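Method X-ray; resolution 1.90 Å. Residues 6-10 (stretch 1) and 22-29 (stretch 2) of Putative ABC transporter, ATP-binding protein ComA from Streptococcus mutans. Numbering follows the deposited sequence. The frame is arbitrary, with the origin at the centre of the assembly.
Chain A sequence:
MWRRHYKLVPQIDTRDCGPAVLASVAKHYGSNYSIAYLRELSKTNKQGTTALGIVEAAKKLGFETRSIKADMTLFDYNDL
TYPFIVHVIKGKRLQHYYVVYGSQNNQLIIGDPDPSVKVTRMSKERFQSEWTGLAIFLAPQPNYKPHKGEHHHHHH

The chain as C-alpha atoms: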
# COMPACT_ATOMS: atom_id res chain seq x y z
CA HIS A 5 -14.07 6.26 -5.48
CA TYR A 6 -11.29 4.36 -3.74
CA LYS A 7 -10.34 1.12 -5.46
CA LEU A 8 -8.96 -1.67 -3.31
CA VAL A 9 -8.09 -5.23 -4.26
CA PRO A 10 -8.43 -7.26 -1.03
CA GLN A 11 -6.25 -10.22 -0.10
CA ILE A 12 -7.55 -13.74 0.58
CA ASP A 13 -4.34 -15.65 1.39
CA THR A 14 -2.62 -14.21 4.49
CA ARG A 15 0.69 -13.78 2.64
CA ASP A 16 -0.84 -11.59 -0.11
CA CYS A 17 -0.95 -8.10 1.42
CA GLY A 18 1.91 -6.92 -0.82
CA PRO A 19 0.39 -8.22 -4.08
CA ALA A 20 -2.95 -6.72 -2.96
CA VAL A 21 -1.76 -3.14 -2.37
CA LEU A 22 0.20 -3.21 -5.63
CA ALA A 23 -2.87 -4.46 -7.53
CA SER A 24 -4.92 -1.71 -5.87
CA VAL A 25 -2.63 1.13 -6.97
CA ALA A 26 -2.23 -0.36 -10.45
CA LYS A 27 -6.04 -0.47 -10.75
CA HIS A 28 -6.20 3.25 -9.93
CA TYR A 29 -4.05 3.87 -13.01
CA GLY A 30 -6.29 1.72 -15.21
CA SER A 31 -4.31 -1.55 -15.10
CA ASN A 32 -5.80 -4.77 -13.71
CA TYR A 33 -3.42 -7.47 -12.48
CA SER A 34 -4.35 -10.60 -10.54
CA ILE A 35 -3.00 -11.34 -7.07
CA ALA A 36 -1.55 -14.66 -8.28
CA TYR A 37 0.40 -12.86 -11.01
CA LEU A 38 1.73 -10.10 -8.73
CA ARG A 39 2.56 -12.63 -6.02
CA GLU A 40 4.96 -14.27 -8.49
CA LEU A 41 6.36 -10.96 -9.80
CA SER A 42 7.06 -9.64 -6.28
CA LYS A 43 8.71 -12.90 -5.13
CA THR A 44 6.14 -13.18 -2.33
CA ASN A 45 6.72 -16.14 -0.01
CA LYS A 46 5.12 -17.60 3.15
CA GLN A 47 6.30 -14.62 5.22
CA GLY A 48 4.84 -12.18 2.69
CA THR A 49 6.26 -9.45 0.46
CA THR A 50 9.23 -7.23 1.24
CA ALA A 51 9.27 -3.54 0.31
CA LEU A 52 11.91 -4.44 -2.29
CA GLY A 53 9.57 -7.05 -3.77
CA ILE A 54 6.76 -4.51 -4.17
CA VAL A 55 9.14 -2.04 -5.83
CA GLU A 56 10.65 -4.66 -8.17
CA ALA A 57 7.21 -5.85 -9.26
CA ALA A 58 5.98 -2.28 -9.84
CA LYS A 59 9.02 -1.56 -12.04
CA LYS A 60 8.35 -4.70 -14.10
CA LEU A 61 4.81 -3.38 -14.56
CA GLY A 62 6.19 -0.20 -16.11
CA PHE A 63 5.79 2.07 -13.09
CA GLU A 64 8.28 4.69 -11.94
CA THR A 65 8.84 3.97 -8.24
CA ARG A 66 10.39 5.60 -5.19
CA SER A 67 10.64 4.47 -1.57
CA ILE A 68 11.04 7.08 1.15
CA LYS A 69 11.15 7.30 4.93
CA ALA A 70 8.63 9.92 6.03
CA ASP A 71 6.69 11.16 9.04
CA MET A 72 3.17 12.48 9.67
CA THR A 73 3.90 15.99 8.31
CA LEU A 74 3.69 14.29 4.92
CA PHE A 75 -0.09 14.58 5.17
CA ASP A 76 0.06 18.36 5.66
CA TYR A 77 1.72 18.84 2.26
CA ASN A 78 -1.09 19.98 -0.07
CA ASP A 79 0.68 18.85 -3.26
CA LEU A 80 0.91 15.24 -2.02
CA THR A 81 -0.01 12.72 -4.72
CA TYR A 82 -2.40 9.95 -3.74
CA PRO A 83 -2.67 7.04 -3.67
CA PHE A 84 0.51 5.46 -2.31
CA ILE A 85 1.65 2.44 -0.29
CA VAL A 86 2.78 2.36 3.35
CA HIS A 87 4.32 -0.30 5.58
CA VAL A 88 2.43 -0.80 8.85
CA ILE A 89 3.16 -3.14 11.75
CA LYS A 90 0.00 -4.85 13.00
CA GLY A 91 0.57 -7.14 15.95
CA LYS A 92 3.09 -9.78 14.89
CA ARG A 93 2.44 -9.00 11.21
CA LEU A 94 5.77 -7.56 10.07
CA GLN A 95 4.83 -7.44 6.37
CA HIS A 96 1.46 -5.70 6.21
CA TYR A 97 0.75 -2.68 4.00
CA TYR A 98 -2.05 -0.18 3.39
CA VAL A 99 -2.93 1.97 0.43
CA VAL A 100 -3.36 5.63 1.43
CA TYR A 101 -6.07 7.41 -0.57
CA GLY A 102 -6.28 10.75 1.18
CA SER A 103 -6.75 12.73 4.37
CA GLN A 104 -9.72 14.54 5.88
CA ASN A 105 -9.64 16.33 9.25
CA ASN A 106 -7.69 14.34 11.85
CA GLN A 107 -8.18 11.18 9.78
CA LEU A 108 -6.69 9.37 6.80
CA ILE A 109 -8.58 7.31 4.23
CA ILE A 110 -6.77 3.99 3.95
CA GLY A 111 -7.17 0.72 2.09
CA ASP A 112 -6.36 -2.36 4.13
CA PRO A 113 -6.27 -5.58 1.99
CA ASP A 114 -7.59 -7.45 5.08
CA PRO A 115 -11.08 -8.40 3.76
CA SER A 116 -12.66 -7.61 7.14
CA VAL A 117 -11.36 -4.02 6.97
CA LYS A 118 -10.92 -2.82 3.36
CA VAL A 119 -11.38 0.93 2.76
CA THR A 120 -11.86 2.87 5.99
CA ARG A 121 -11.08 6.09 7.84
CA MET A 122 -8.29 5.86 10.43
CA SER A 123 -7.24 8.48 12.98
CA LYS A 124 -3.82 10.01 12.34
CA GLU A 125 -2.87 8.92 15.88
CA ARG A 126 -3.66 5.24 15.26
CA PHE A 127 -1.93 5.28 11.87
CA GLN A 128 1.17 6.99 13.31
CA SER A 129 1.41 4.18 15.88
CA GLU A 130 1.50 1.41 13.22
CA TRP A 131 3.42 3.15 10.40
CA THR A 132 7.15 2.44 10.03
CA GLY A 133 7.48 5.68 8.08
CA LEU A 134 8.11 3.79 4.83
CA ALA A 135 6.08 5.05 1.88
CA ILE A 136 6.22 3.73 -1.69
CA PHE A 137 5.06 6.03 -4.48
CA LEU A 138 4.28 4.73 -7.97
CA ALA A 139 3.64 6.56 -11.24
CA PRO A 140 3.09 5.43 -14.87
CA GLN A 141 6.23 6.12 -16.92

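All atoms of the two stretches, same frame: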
# COMPACT_ATOMS: atom_id res chain seq x y z
N TYR A 6 -12.55 4.98 -4.11
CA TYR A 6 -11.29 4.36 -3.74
C TYR A 6 -11.26 2.87 -4.05
O TYR A 6 -11.95 2.07 -3.41
CB TYR A 6 -11.01 4.62 -2.26
CG TYR A 6 -11.12 6.09 -1.91
CD1 TYR A 6 -12.06 6.55 -1.00
CD2 TYR A 6 -10.32 7.04 -2.55
CE1 TYR A 6 -12.21 7.91 -0.73
CE2 TYR A 6 -10.45 8.39 -2.29
CZ TYR A 6 -11.40 8.82 -1.38
OH TYR A 6 -11.54 10.17 -1.13
N LYS A 7 -10.46 2.51 -5.04
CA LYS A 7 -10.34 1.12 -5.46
C LYS A 7 -9.34 0.33 -4.63
O LYS A 7 -8.20 0.76 -4.42
CB LYS A 7 -10.00 1.05 -6.95
CG LYS A 7 -11.16 1.51 -7.84
CD LYS A 7 -10.77 1.61 -9.31
CE LYS A 7 -9.89 2.82 -9.58
NZ LYS A 7 -9.63 3.01 -11.03
N LEU A 8 -9.79 -0.81 -4.12
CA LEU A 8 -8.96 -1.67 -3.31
C LEU A 8 -9.16 -3.13 -3.67
O LEU A 8 -10.29 -3.62 -3.71
CB LEU A 8 -9.27 -1.49 -1.82
CG LEU A 8 -8.58 -2.49 -0.89
CD1 LEU A 8 -7.12 -2.13 -0.68
CD2 LEU A 8 -9.29 -2.52 0.43
N VAL A 9 -8.06 -3.81 -3.95
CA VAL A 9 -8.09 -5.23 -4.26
C VAL A 9 -7.72 -5.91 -2.94
O VAL A 9 -6.59 -5.77 -2.46
CB VAL A 9 -7.07 -5.61 -5.35
CG1 VAL A 9 -7.09 -7.11 -5.60
CG2 VAL A 9 -7.38 -4.86 -6.65
N PRO A 10 -8.69 -6.58 -2.31
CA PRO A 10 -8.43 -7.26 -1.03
C PRO A 10 -7.66 -8.56 -1.18
O PRO A 10 -7.60 -9.15 -2.26
CB PRO A 10 -9.84 -7.51 -0.49
CG PRO A 10 -10.63 -7.76 -1.74
CD PRO A 10 -10.11 -6.71 -2.70
N LEU A 22 -0.35 -3.52 -4.32
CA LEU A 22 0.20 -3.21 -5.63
C LEU A 22 -0.92 -3.27 -6.68
O LEU A 22 -1.03 -2.39 -7.53
CB LEU A 22 1.35 -4.15 -6.00
CG LEU A 22 2.01 -3.93 -7.37
CD1 LEU A 22 2.47 -2.49 -7.52
CD2 LEU A 22 3.18 -4.89 -7.54
N ALA A 23 -1.75 -4.30 -6.60
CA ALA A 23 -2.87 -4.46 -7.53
C ALA A 23 -3.84 -3.28 -7.39
O ALA A 23 -4.38 -2.78 -8.38
CB ALA A 23 -3.60 -5.78 -7.28
N SER A 24 -4.03 -2.83 -6.15
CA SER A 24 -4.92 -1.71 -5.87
C SER A 24 -4.46 -0.42 -6.55
O SER A 24 -5.25 0.25 -7.22
CB SER A 24 -5.03 -1.48 -4.35
OG SER A 24 -5.54 -2.62 -3.70
N VAL A 25 -3.19 -0.08 -6.37
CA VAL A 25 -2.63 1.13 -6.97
C VAL A 25 -2.64 1.02 -8.49
O VAL A 25 -3.04 1.97 -9.18
CB VAL A 25 -1.19 1.39 -6.47
CG1 VAL A 25 -0.56 2.55 -7.24
CG2 VAL A 25 -1.21 1.71 -4.98
N ALA A 26 -2.25 -0.14 -9.01
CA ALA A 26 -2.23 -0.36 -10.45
C ALA A 26 -3.63 -0.15 -11.04
O ALA A 26 -3.77 0.43 -12.12
CB ALA A 26 -1.72 -1.76 -10.77
N LYS A 27 -4.65 -0.60 -10.31
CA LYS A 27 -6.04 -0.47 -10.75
C LYS A 27 -6.46 0.99 -10.83
O LYS A 27 -7.28 1.37 -11.67
CB LYS A 27 -6.96 -1.25 -9.81
CG LYS A 27 -8.37 -1.45 -10.35
CD LYS A 27 -9.17 -2.43 -9.50
CE LYS A 27 -10.52 -2.72 -10.15
NZ LYS A 27 -11.30 -3.74 -9.39
N HIS A 28 -5.90 1.82 -9.94
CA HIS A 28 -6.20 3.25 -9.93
C HIS A 28 -5.74 3.87 -11.26
O HIS A 28 -6.41 4.73 -11.81
CB HIS A 28 -5.50 3.95 -8.76
CG HIS A 28 -5.59 5.44 -8.81
ND1 HIS A 28 -4.56 6.23 -9.28
CD2 HIS A 28 -6.59 6.29 -8.47
CE1 HIS A 28 -4.92 7.50 -9.22
NE2 HIS A 28 -6.15 7.56 -8.73
N TYR A 29 -4.60 3.38 -11.76
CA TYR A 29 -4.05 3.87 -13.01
C TYR A 29 -4.55 3.12 -14.25
O TYR A 29 -3.93 3.16 -15.31
CB TYR A 29 -2.52 3.86 -12.95
CG TYR A 29 -1.95 4.83 -11.93
CD1 TYR A 29 -2.12 6.20 -12.09
CD2 TYR A 29 -1.26 4.37 -10.81
CE1 TYR A 29 -1.61 7.10 -11.16
CE2 TYR A 29 -0.75 5.26 -9.87
CZ TYR A 29 -0.93 6.62 -10.05
OH TYR A 29 -0.42 7.51 -9.13
O HOH W 1 -6.35 2.14 -5.66

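The strongest polar contact joins a backbone amide to a helix side chain. Val 9 N donates a hydrogen bond to Ser 24 OG at 2.8 Å, with an N-H...O angle of 170°. The bond is short and nearly straight. It falls where the two backbones come closest, with Leu 8 CA 4.8 Å from Ser 24 CA. Stretch 1 has no regular helix or strand, and no backbone hydrogen bond is made within it. The Val 9 amide is bonded by the serine hydroxyl. Ser 24 has chi1 at -60° (m), and its CA-to-CB bond points sideways to stretch 1. Its small side chain satisfies the amide while letting the two backbones lie near each other. The OG atom also hydrogen-bonds to a residue just outside the stretches.

A second direct bond is made by Lys 7. Its NZ donates to Lys 27 O at 2.9 Å. The acceptor lies near the C-terminal end of the helix, whose last residue is His 28. Carbonyls in the final turn of a helix lack the full set of amide partners, and a lysine ammonium suits such a site. Lys 7 starts toward the helix from its CA-to-CB bond and reaches the carbonyl with chi angles m, t, m, t. The same NZ sits 3.6 Å from His 28 CA, a contact without a hydrogen bond.

A water adds a third polar link. Water 1 donates to Lys 7 O at 2.6 Å and to Ser 24 O at 2.7 Å. The carbonyl of Ser 24 also accepts the helical bond from His 28 N, at 3.2 Å from Ser 24 O. The water thus ties the helix backbone to the loop backbone. Ser 24 is therefore linked through its side chain to Val 9 and, by way of the water, through its carbonyl to the carbonyl of Lys 7.

Packing accompanies these bonds. Val 9 points toward the helix, with chi1 at 177° (t). Its CG2 lies 3.9 Å from Ala 23 CB, an apolar contact, and 4.2 Å from Lys 27 CD. The small methyl of Ala 23 packs against the branched valine. Lys 27 is extended, with all four chi angles t, and its aliphatic part serves as packing surface. Lys 7 CD and Lys 27 CG are 4.0 Å apart, so the two lysines touch through their carbon chains.

Leu 8 points away from the helix at its CA-to-CB bond, as expected between two neighbours that point toward it in an extended chain. Even so, Leu 8 CD1 comes within 3.4 Å of Ser 24 OG.

The contact buries 369 Å² in all, summed over both sides. Lys 7 contributes 100 Å², Ser 24 72 Å², Val 9 71 Å² and Lys 27 61 Å². Ser 24 and Ala 23 are buried in the assembly, whereas Lys 7 stays exposed despite its large covered area. Tyr 6 and Pro 10 point away and make no contact with the helix.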